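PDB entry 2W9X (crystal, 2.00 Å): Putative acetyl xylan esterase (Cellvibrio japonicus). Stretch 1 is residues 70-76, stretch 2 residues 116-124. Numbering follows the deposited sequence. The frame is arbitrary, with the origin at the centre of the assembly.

Stretch 1 70-76: FDDDQNI
Stretch 2 116-124: ETQSTSGRF

Two segments of one chain meet as an antiparallel strand pair that opens into loops, burying 504 Å² in all. The strand through Phe 70 and Asp 71 runs antiparallel to the one that begins at Gly 122, at 172°, their axes approaching to 4.5 Å, with Phe 70 opposite Phe 124, Asp 71 opposite Arg 123 (CA-CA 4.8 Å for both) and Asp 72 beside Gly 122 (CA-CA 4.6 Å).

Arg 123 and Asp 71 cover the most surface and are joined through both backbone and side chains. As a hydrogen-bonded pair they exchange backbone bonds, Asp 71 N to Arg 123 O and Arg 123 N to Asp 71 O, each 2.8 Å. Their side chains share one face of the sheet, where a salt bridge closes at 2.7 Å between Asp 71 OD2 and Arg 123 NH2. Asp 71 (phi/psi -138/75) is t at chi1; Arg 123 (-124/137) runs m, t, m with chi4 at 93°, which carries its guanidinium across to Asp 71, whose CG lies over one face of it. On the other face Phe 70 (m) and Phe 124 (t) meet obliquely, planes at 58°, centroids 5.8 Å apart, with Phe 70 CD1 4.2 Å from Phe 124 CD1.

Gln 74 anchors the loop end. Its backbone sits at -109/-29, CB points toward the other stretch, and an m, m side chain with chi3 at -56° lets OE1 accept from Thr 120 OG1 (p) at 2.7 Å. Gln 74 CB also packs 3.9 Å from Thr 117 CG2. The turn is held from within: Asp 72 OD1 accepts from Gln 74 N at 2.8 Å and Asn 75 N at 3.0 Å, while Gln 74 NE2 donates to Asp 73 OD1 at 3.1 Å.

Gly 122 (-134/159) leaves room for this arrangement: an ideal CB there would lie 2.1 Å from Asp 72 OD2, a clash.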

# COMPACT_ATOMS: atom_id res chain seq x y z
N PHE B 70 -42.11 3.99 10.91
CA PHE B 70 -40.96 4.08 11.81
C PHE B 70 -41.27 3.50 13.18
O PHE B 70 -42.41 3.53 13.63
CB PHE B 70 -40.59 5.55 12.04
CG PHE B 70 -39.81 6.18 10.93
CD1 PHE B 70 -38.45 5.89 10.76
CD2 PHE B 70 -40.40 7.13 10.10
CE1 PHE B 70 -37.72 6.51 9.75
CE2 PHE B 70 -39.67 7.75 9.09
CZ PHE B 70 -38.33 7.45 8.91
N ASP B 71 -40.24 2.96 13.84
CA ASP B 71 -40.22 2.80 15.29
C ASP B 71 -38.83 3.19 15.76
O ASP B 71 -37.99 2.33 16.08
CB ASP B 71 -40.60 1.38 15.74
CG ASP B 71 -40.87 1.29 17.25
OD1 ASP B 71 -41.11 2.33 17.89
OD2 ASP B 71 -40.85 0.17 17.79
N ASP B 72 -38.57 4.50 15.76
CA ASP B 72 -37.23 5.02 16.02
C ASP B 72 -37.28 6.45 16.60
O ASP B 72 -37.49 7.42 15.86
CB ASP B 72 -36.41 4.97 14.73
CG ASP B 72 -34.92 5.21 14.96
OD1 ASP B 72 -34.54 5.85 15.95
OD2 ASP B 72 -34.13 4.73 14.12
N ASP B 73 -37.09 6.55 17.91
CA ASP B 73 -36.94 7.86 18.56
C ASP B 73 -35.48 8.13 18.95
O ASP B 73 -35.20 8.95 19.82
CB ASP B 73 -37.86 7.96 19.80
CG ASP B 73 -37.41 7.06 20.95
OD1 ASP B 73 -36.56 6.17 20.74
OD2 ASP B 73 -37.91 7.26 22.08
N GLN B 74 -34.55 7.44 18.29
CA GLN B 74 -33.13 7.51 18.63
C GLN B 74 -32.31 8.25 17.59
O GLN B 74 -31.30 8.84 17.91
CB GLN B 74 -32.56 6.10 18.82
CG GLN B 74 -33.12 5.34 20.03
CD GLN B 74 -32.76 6.02 21.33
OE1 GLN B 74 -31.60 6.26 21.62
NE2 GLN B 74 -33.77 6.34 22.12
N ASN B 75 -32.75 8.20 16.33
CA ASN B 75 -31.97 8.73 15.21
C ASN B 75 -32.56 9.94 14.51
O ASN B 75 -33.77 10.16 14.53
CB ASN B 75 -31.77 7.63 14.17
CG ASN B 75 -30.90 6.52 14.67
OD1 ASN B 75 -31.37 5.39 14.92
ND2 ASN B 75 -29.62 6.82 14.84
N ILE B 76 -31.68 10.73 13.90
CA ILE B 76 -32.07 11.66 12.86
C ILE B 76 -31.80 10.94 11.53
O ILE B 76 -30.80 10.23 11.41
CB ILE B 76 -31.28 13.01 12.91
CG1 ILE B 76 -31.28 13.60 14.33
CG2 ILE B 76 -31.85 14.02 11.91
CD1 ILE B 76 -30.39 14.86 14.51
N GLU B 116 -25.32 8.62 15.43
CA GLU B 116 -24.70 7.47 16.06
C GLU B 116 -25.47 7.11 17.32
O GLU B 116 -25.86 8.01 18.09
CB GLU B 116 -23.24 7.76 16.43
CG GLU B 116 -22.56 6.56 17.10
CD GLU B 116 -21.11 6.80 17.44
OE1 GLU B 116 -20.72 7.94 17.77
OE2 GLU B 116 -20.35 5.81 17.40
N THR B 117 -25.68 5.81 17.50
CA THR B 117 -26.34 5.23 18.67
C THR B 117 -25.43 4.13 19.22
O THR B 117 -25.37 3.03 18.66
CB THR B 117 -27.70 4.58 18.28
OG1 THR B 117 -27.52 3.72 17.14
CG2 THR B 117 -28.77 5.63 17.96
N GLN B 118 -24.71 4.43 20.30
CA GLN B 118 -23.77 3.46 20.88
C GLN B 118 -24.41 2.53 21.92
O GLN B 118 -23.91 1.43 22.17
CB GLN B 118 -22.55 4.17 21.48
CG GLN B 118 -21.63 4.75 20.41
CD GLN B 118 -20.43 5.47 20.99
OE1 GLN B 118 -20.56 6.51 21.63
NE2 GLN B 118 -19.24 4.92 20.74
N SER B 119 -25.51 2.98 22.51
CA SER B 119 -26.12 2.24 23.60
C SER B 119 -27.59 1.92 23.37
O SER B 119 -28.27 1.42 24.27
CB SER B 119 -25.93 2.99 24.92
OG SER B 119 -26.35 4.34 24.79
N THR B 120 -28.09 2.19 22.16
CA THR B 120 -29.49 1.89 21.81
C THR B 120 -29.64 1.41 20.36
O THR B 120 -28.67 1.40 19.59
CB THR B 120 -30.41 3.11 22.00
OG1 THR B 120 -30.03 4.12 21.06
CG2 THR B 120 -30.34 3.68 23.42
N SER B 121 -30.86 1.03 19.98
CA SER B 121 -31.15 0.69 18.60
C SER B 121 -32.42 1.38 18.11
O SER B 121 -33.14 1.98 18.90
CB SER B 121 -31.22 -0.82 18.41
OG SER B 121 -32.27 -1.38 19.18
N GLY B 122 -32.67 1.30 16.81
CA GLY B 122 -33.88 1.87 16.21
C GLY B 122 -34.51 0.87 15.25
O GLY B 122 -33.83 -0.04 14.78
N ARG B 123 -35.80 1.04 14.96
CA ARG B 123 -36.46 0.16 14.00
C ARG B 123 -37.11 0.92 12.85
O ARG B 123 -37.75 1.97 13.04
CB ARG B 123 -37.49 -0.74 14.70
CG ARG B 123 -37.03 -1.31 16.05
CD ARG B 123 -37.79 -2.57 16.44
NE ARG B 123 -39.16 -2.31 16.85
CZ ARG B 123 -40.21 -2.36 16.04
NH1 ARG B 123 -40.03 -2.63 14.75
NH2 ARG B 123 -41.45 -2.12 16.49
N PHE B 124 -36.93 0.38 11.64
CA PHE B 124 -37.67 0.81 10.46
C PHE B 124 -38.62 -0.32 10.07
O PHE B 124 -38.21 -1.49 10.02
CB PHE B 124 -36.71 1.14 9.32
CG PHE B 124 -37.39 1.57 8.04
CD1 PHE B 124 -38.24 2.67 8.01
CD2 PHE B 124 -37.12 0.90 6.84
CE1 PHE B 124 -38.84 3.08 6.82
CE2 PHE B 124 -37.72 1.31 5.65
CZ PHE B 124 -38.57 2.40 5.64